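Local atomic coordinates of leukocyte-associated immunoglobulin-like receptor 1 (Mus musculus, PDB entry 4ESK), a protein that acts as an inhibitory receptor of leukocytes, constitutively restraining the cytolytic function of NK, B and T cells, and is represented here by its extracellular immunoglobulin-like domain. Residues 41-45 against 63-67; 30-36 against 79-83; 70-75 against 97-101. One frame throughout, in Å; residues are numbered along the deposited sequence. Where two conformers were deposited one is given.

Contact 1: 41-45 against 63-67; sequences MVRLE and DEFEI
This is a face-to-face packing of two strands from the opposing sheets of the immunoglobulin β-sandwich, in the buried core of the domain. Segment 41-45 belongs to the five-stranded sheet, where strands 49-55 and 76-84 flank it; segment 63-67 pairs with strand 26-31 in the other sheet. Both run extended, with phi between -135° and -92° and psi between 103° and 147°. Their axes approach to 8.8 Å, and their N-to-C directions diverge by 39° (signed crossing angle -39°). In register, the CA atoms of Val42 and Asp63 lie 7.5 Å apart and those of Leu44 and Phe65 8.0 Å. No hydrogen bond crosses the gap, which side chains fill: Val42 and Leu44 project toward Asp63, Phe65 and Ile67.

Phe65 (m, chi2 -94°) lays its ring across strand 41-45. Leu44 CB sits over one face, 4.3 Å from the centroid and 5° off the normal, a CH-pi contact, while Phe65 CZ comes edge-on within 3.8 Å of Val42 O. Leu44 (t, p) sends CD2 to 4.0 Å from Phe65 CB and also to 4.0 Å from Ile67 CD1 (Ile67 m, t). Val42 (p) places CG1 3.8 Å from Asp63 CB and 4.2 Å from Phe65 CZ. Asp63 (m) turns its carboxylate to His36, Tyr82 and the Glu57 backbone nitrogen, so its buried charge is met by hydrogen bonds beyond these strands. Across the two segments cohesion is therefore almost wholly apolar, with shape and ring packing holding the sheets face to face.

Contact 2: 30-36 against 79-83; sequences CSYSDKH and SCIYS
The intersheet disulfide characteristic of the immunoglobulin fold, flanked by a cluster of three aromatic residues, defines this contact. Cys30, near the end of strand 26-31, and Cys80, on strand 76-84, point CB toward each other with CA atoms 5.8 Å apart. Both take chi1 -63° (m), and their SG atoms are bonded at 2.0 Å with chi3 -78°.

Two residues on, Tyr32 and Tyr82 are in register at a CA separation of 8.1 Å. Tyr82 (m, chi2 87°) reaches across the sandwich, beside the disulfide, to the opposite strand: its OH is 3.5 Å from Cys30 CB, and its CZ 4.1 Å from that same Cys30 CB. Tyr32 (t) sets CB over the Tyr82 ring, 4.0 Å from the centroid and 15° off the normal, a CH-pi contact; the planes of the two tyrosine rings are inclined at 53°. The chain then leaves the strand, turns through Asp34 (phi 84°, psi -45°) and returns with His36 (t), whose CD2 lies 3.6 Å from Tyr82 CE2.

No hydrogen bond links the two segments. Tyr82 OH and His36 NE2 instead both hydrogen-bond to Asp63 OD1. One covalent bridge thus ties the sheets together, while aromatic packing, and the one Asp63 oxygen that Tyr82 and His36 share, join the turn to strand 76-84.

Contact 3: 70-75 against 97-101; sequences VNETIT and LKVIK
Val99 and Thr75 carry most of this contact, with Leu97 next. Residues 97-100 are extended, whereas 70-75 form a loop before strand 76-84, with helical phi/psi at 72-74. The nearest CA pair is Thr75 and Lys98, 4.7 Å apart.

Val99 (t) points into the loop. Its CG1 lies 4.1 Å from Val70 CG2, and its CG2 lies 4.0 Å from Ile74 CB and 3.6 Å from Asn71 O. Thr75 (m) supplies the polar link: Val99 N donates to Thr75 OG1 at 3.0 Å, with an angle of 166° at the hydrogen. A water 2.7 Å from Thr75 OG1 accepts from Lys98 NZ at 3.0 Å and donates to Val99 O at 3.3 Å. Thr75 CG2 rests 3.7 Å from Lys98 CD, and Thr75 CA makes a CA-H...O contact of 3.5 Å with Leu97 O. Leu97 (m, t) brings CD1 to 4.3 Å from Ile74 CG2 (Ile74 m, m).

Within the loop Asn71 (p) makes an Asx turn, its OD1 accepting from Thr73 N at 3.0 Å and from Thr73 OG1 at 2.7 Å; Ile74 N hydrogen-bonds to Asn71 O at 2.9 Å. Backbone hydrogen bonds join Lys98 to strand 17-21 and Leu97 to Gly76. Ile74 O is hydrogen-bonded to Tyr78 OH, making this the E-to-F loop of an immunoglobulin domain with its tyrosine corner, packed against the final G strand.

Contact 1 is the buried heart of the sandwich; contacts 2 and 3 are partly exposed and lie on opposite sides of the chain's centre, their own centres about 25 Å apart. Contacts 1 and 2 join the same two sheets by neighbouring strands, one through apolar packing and the other through a covalent bridge, and Asp63 connects them: its OD1 is 2.6 Å from His36 NE2 and 2.7 Å from Tyr82 OH. Contact 3 sets a loop against the inner face and one edge of the last strand and adds a direct hydrogen bond between its segments, which contacts 1 and 2 lack, and a bridging water. It touches contact 1 where Ile67 CG2 meets Ile74 CD1 at 3.8 Å, extending the apolar interior toward the loop.

Contact 1: 41-45 against 63-67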
# COMPACT_ATOMS: atom_id res chain seq x y z
N MET A 41 12.05 -8.03 1.38
CA MET A 41 10.63 -8.32 1.48
C MET A 41 9.82 -7.04 1.61
O MET A 41 10.25 -6.06 2.21
CB MET A 41 10.33 -9.20 2.70
CG MET A 41 10.86 -10.62 2.53
SD MET A 41 10.02 -11.52 1.21
CE MET A 41 8.34 -11.52 1.85
N VAL A 42 8.62 -7.07 1.06
CA VAL A 42 7.69 -5.97 1.25
C VAL A 42 6.32 -6.56 1.57
O VAL A 42 5.86 -7.52 0.93
CB VAL A 42 7.63 -5.03 0.03
CG1 VAL A 42 7.30 -5.77 -1.26
CG2 VAL A 42 6.63 -3.90 0.28
N ARG A 43 5.68 -5.98 2.56
CA ARG A 43 4.36 -6.43 2.96
C ARG A 43 3.37 -5.28 3.07
O ARG A 43 3.72 -4.13 3.43
CB ARG A 43 4.41 -7.25 4.22
CG ARG A 43 4.64 -6.52 5.52
CD ARG A 43 4.63 -7.56 6.64
NE ARG A 43 4.86 -7.01 7.97
CZ ARG A 43 6.05 -6.85 8.55
NH1 ARG A 43 7.18 -7.15 7.93
NH2 ARG A 43 6.11 -6.38 9.78
N LEU A 44 2.15 -5.60 2.68
CA LEU A 44 1.04 -4.71 2.89
C LEU A 44 0.39 -5.16 4.17
O LEU A 44 -0.06 -6.32 4.27
CB LEU A 44 0.10 -4.82 1.70
CG LEU A 44 -1.05 -3.85 1.54
CD1 LEU A 44 -0.56 -2.40 1.66
CD2 LEU A 44 -1.65 -4.14 0.18
N GLU A 45 0.39 -4.28 5.16
CA GLU A 45 -0.24 -4.52 6.45
C GLU A 45 -1.64 -3.92 6.40
O GLU A 45 -1.81 -2.79 5.94
CB GLU A 45 0.56 -3.88 7.58
CG GLU A 45 0.04 -4.23 8.99
CD GLU A 45 0.76 -3.51 10.12
OE1 GLU A 45 1.63 -4.13 10.75
OE2 GLU A 45 0.47 -2.32 10.38
N ASP A 63 6.74 -1.32 -5.50
CA ASP A 63 6.24 -2.70 -5.38
C ASP A 63 4.72 -2.61 -5.30
O ASP A 63 4.19 -1.98 -4.39
CB ASP A 63 6.80 -3.30 -4.11
CG ASP A 63 8.30 -3.40 -4.13
OD1 ASP A 63 8.96 -2.48 -3.61
OD2 ASP A 63 8.83 -4.38 -4.70
N GLU A 64 4.04 -3.22 -6.26
CA GLU A 64 2.60 -3.04 -6.39
C GLU A 64 1.83 -4.26 -5.95
O GLU A 64 2.27 -5.39 -6.17
CB GLU A 64 2.23 -2.79 -7.83
CG GLU A 64 2.75 -1.49 -8.39
CD GLU A 64 2.08 -1.14 -9.70
OE1 GLU A 64 1.05 -1.76 -10.04
OE2 GLU A 64 2.62 -0.26 -10.39
N PHE A 65 0.67 -4.02 -5.36
CA PHE A 65 -0.26 -5.08 -4.96
C PHE A 65 -1.60 -4.74 -5.60
O PHE A 65 -2.17 -3.70 -5.30
CB PHE A 65 -0.40 -5.10 -3.45
CG PHE A 65 0.85 -5.47 -2.70
CD1 PHE A 65 1.08 -6.77 -2.33
CD2 PHE A 65 1.78 -4.51 -2.33
CE1 PHE A 65 2.23 -7.13 -1.64
CE2 PHE A 65 2.94 -4.85 -1.64
CZ PHE A 65 3.15 -6.16 -1.28
N GLU A 66 -2.10 -5.59 -6.49
CA GLU A 66 -3.42 -5.37 -7.08
C GLU A 66 -4.44 -6.11 -6.24
O GLU A 66 -4.28 -7.30 -5.97
CB GLU A 66 -3.50 -5.83 -8.52
CG GLU A 66 -4.74 -5.28 -9.22
CD GLU A 66 -5.02 -5.91 -10.56
OE1 GLU A 66 -4.24 -6.79 -10.98
OE2 GLU A 66 -6.02 -5.53 -11.20
N ILE A 67 -5.48 -5.38 -5.83
CA ILE A 67 -6.55 -5.88 -4.99
C ILE A 67 -7.88 -5.61 -5.68
O ILE A 67 -8.37 -4.50 -5.68
CB ILE A 67 -6.57 -5.21 -3.61
CG1 ILE A 67 -5.20 -5.27 -2.94
CG2 ILE A 67 -7.61 -5.85 -2.72
CD1 ILE A 67 -5.17 -4.47 -1.65

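Contact 2: 30-36 against 79-83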
# COMPACT_ATOMS: atom_id res chain seq x y z
N CYS A 30 3.55 0.48 -3.09
CA CYS A 30 4.52 0.70 -2.02
C CYS A 30 5.77 1.21 -2.69
O CYS A 30 6.12 0.77 -3.80
CB CYS A 30 4.81 -0.60 -1.28
SG CYS A 30 3.40 -1.31 -0.42
N SER A 31 6.48 2.13 -2.05
CA SER A 31 7.69 2.69 -2.65
C SER A 31 8.72 2.92 -1.54
O SER A 31 8.36 3.19 -0.40
CB SER A 31 7.35 3.99 -3.39
OG SER A 31 8.49 4.58 -4.00
N TYR A 32 10.01 2.82 -1.87
CA TYR A 32 11.02 3.20 -0.91
C TYR A 32 12.16 3.85 -1.64
O TYR A 32 13.01 3.17 -2.19
CB TYR A 32 11.48 2.00 -0.09
CG TYR A 32 12.09 2.34 1.25
CD1 TYR A 32 12.48 3.65 1.59
CD2 TYR A 32 12.28 1.35 2.21
CE1 TYR A 32 12.99 3.93 2.83
CE2 TYR A 32 12.81 1.62 3.45
CZ TYR A 32 13.18 2.91 3.76
OH TYR A 32 13.69 3.20 5.00
N SER A 33 12.15 5.17 -1.64
CA SER A 33 13.21 5.98 -2.21
C SER A 33 14.50 5.77 -1.42
O SER A 33 14.51 5.72 -0.18
CB SER A 33 12.84 7.47 -2.14
OG SER A 33 12.89 7.92 -0.80
N ASP A 34 15.59 5.68 -2.13
CA ASP A 34 16.91 5.78 -1.49
C ASP A 34 17.36 4.44 -0.93
O ASP A 34 18.51 4.08 -1.14
CB ASP A 34 16.96 6.86 -0.37
CG ASP A 34 16.51 8.25 -0.84
OD1 ASP A 34 17.07 8.70 -1.87
OD2 ASP A 34 15.63 8.88 -0.18
N LYS A 35 16.48 3.70 -0.25
CA LYS A 35 16.90 2.53 0.54
C LYS A 35 16.36 1.19 0.06
O LYS A 35 16.52 0.17 0.73
CB LYS A 35 16.48 2.69 2.01
CG LYS A 35 16.81 4.03 2.62
CD LYS A 35 18.29 4.20 2.85
CE LYS A 35 18.58 5.37 3.78
NZ LYS A 35 17.73 5.41 5.02
N HIS A 36 15.73 1.16 -1.11
CA HIS A 36 14.98 -0.03 -1.54
C HIS A 36 15.84 -1.27 -1.62
O HIS A 36 15.39 -2.36 -1.24
CB HIS A 36 14.32 0.26 -2.89
CG HIS A 36 13.30 -0.77 -3.32
ND1 HIS A 36 13.61 -1.80 -4.10
CD2 HIS A 36 11.93 -0.84 -3.09
CE1 HIS A 36 12.49 -2.53 -4.34
NE2 HIS A 36 11.47 -1.93 -3.73
N SER A 79 -0.78 0.04 5.45
CA SER A 79 0.56 0.62 5.39
C SER A 79 1.51 -0.38 4.73
O SER A 79 1.25 -1.62 4.74
CB SER A 79 1.03 1.00 6.78
OG SER A 79 1.08 -0.13 7.62
N CYS A 80 2.58 0.14 4.13
CA CYS A 80 3.60 -0.72 3.53
C CYS A 80 4.77 -0.87 4.53
O CYS A 80 5.19 0.10 5.12
CB CYS A 80 4.14 -0.08 2.24
SG CYS A 80 2.91 0.11 0.92
N ILE A 81 5.28 -2.09 4.69
CA ILE A 81 6.46 -2.36 5.54
C ILE A 81 7.51 -3.09 4.72
O ILE A 81 7.23 -4.13 4.10
CB ILE A 81 6.14 -3.21 6.80
CG1 ILE A 81 5.01 -2.54 7.61
CG2 ILE A 81 7.43 -3.40 7.61
CD1 ILE A 81 4.39 -3.36 8.71
N TYR A 82 8.72 -2.52 4.68
CA TYR A 82 9.85 -3.12 4.01
C TYR A 82 10.71 -3.76 5.08
O TYR A 82 10.91 -3.16 6.14
CB TYR A 82 10.65 -2.06 3.25
CG TYR A 82 10.03 -1.69 1.94
CD1 TYR A 82 9.07 -0.69 1.87
CD2 TYR A 82 10.38 -2.35 0.76
CE1 TYR A 82 8.50 -0.35 0.68
CE2 TYR A 82 9.78 -2.03 -0.43
CZ TYR A 82 8.84 -1.01 -0.46
OH TYR A 82 8.27 -0.69 -1.65
N SER A 83 11.20 -4.97 4.83
CA SER A 83 12.00 -5.67 5.84
C SER A 83 13.15 -6.49 5.26
O SER A 83 13.19 -6.81 4.07
CB SER A 83 11.10 -6.56 6.72
OG SER A 83 10.50 -7.57 5.96

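Contact 3: 70-75 against 97-101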
# COMPACT_ATOMS: atom_id res chain seq x y z
N VAL A 70 -12.94 -5.50 -5.27
CA VAL A 70 -13.07 -5.30 -3.83
C VAL A 70 -14.50 -5.54 -3.31
O VAL A 70 -15.50 -5.30 -3.99
CB VAL A 70 -12.58 -3.91 -3.35
CG1 VAL A 70 -11.09 -3.74 -3.68
CG2 VAL A 70 -13.42 -2.80 -3.96
N ASN A 71 -14.55 -6.01 -2.07
CA ASN A 71 -15.79 -6.00 -1.31
C ASN A 71 -15.57 -5.48 0.10
O ASN A 71 -14.52 -4.90 0.39
CB ASN A 71 -16.44 -7.39 -1.35
CG ASN A 71 -15.61 -8.44 -0.65
OD1 ASN A 71 -14.69 -8.12 0.11
ND2 ASN A 71 -15.92 -9.71 -0.91
N GLU A 72 -16.55 -5.68 0.99
CA GLU A 72 -16.52 -5.12 2.33
C GLU A 72 -15.31 -5.58 3.16
O GLU A 72 -14.91 -4.90 4.07
CB GLU A 72 -17.83 -5.42 3.08
CG GLU A 72 -18.10 -6.89 3.42
CD GLU A 72 -18.62 -7.72 2.26
OE1 GLU A 72 -18.97 -7.15 1.20
OE2 GLU A 72 -18.68 -8.97 2.42
N THR A 73 -14.74 -6.74 2.82
CA THR A 73 -13.56 -7.26 3.53
C THR A 73 -12.32 -6.37 3.29
O THR A 73 -11.32 -6.48 4.01
CB THR A 73 -13.24 -8.72 3.14
OG1 THR A 73 -12.71 -8.81 1.81
CG2 THR A 73 -14.52 -9.58 3.23
N ILE A 74 -12.39 -5.49 2.30
CA ILE A 74 -11.25 -4.63 1.95
C ILE A 74 -11.21 -3.31 2.75
O ILE A 74 -10.16 -2.65 2.88
CB ILE A 74 -11.22 -4.41 0.43
CG1 ILE A 74 -11.07 -5.75 -0.29
CG2 ILE A 74 -10.06 -3.49 0.01
CD1 ILE A 74 -9.92 -6.63 0.20
N THR A 75 -12.34 -2.93 3.35
CA THR A 75 -12.36 -1.80 4.27
C THR A 75 -11.35 -1.95 5.41
O THR A 75 -11.29 -2.99 6.08
CB THR A 75 -13.78 -1.56 4.82
OG1 THR A 75 -14.64 -1.23 3.72
CG2 THR A 75 -13.82 -0.45 5.86
N LEU A 97 -9.06 2.87 3.67
CA LEU A 97 -10.03 2.62 2.61
C LEU A 97 -11.38 2.30 3.19
O LEU A 97 -11.47 1.56 4.16
CB LEU A 97 -9.63 1.46 1.74
CG LEU A 97 -8.27 1.54 1.08
CD1 LEU A 97 -8.13 0.31 0.21
CD2 LEU A 97 -8.16 2.82 0.26
N LYS A 98 -12.42 2.85 2.58
CA LYS A 98 -13.79 2.51 2.94
C LYS A 98 -14.51 2.10 1.66
O LYS A 98 -14.62 2.88 0.70
CB LYS A 98 -14.48 3.66 3.68
CG LYS A 98 -15.98 3.43 3.95
CD LYS A 98 -16.23 2.10 4.67
CE LYS A 98 -17.71 1.84 4.94
NZ LYS A 98 -17.89 0.84 6.04
N VAL A 99 -14.96 0.84 1.63
CA VAL A 99 -15.62 0.28 0.46
C VAL A 99 -17.12 0.49 0.65
O VAL A 99 -17.65 0.18 1.71
CB VAL A 99 -15.29 -1.23 0.27
CG1 VAL A 99 -16.05 -1.80 -0.93
CG2 VAL A 99 -13.79 -1.40 0.07
N ILE A 100 -17.77 1.05 -0.37
CA ILE A 100 -19.21 1.37 -0.25
C ILE A 100 -20.08 0.62 -1.27
O ILE A 100 -19.68 0.43 -2.43
CB ILE A 100 -19.46 2.91 -0.29
CG1 ILE A 100 -19.02 3.53 -1.62
CG2 ILE A 100 -18.74 3.60 0.87
CD1 ILE A 100 -20.17 3.92 -2.53
N LYS A 101 -21.25 0.19 -0.79
CA LYS A 101 -22.25 -0.53 -1.58
C LYS A 101 -23.46 0.36 -1.83
O LYS A 101 -23.46 1.16 -2.76
CB LYS A 101 -22.70 -1.80 -0.85
O HOH W 1 -17.22 -1.59 4.43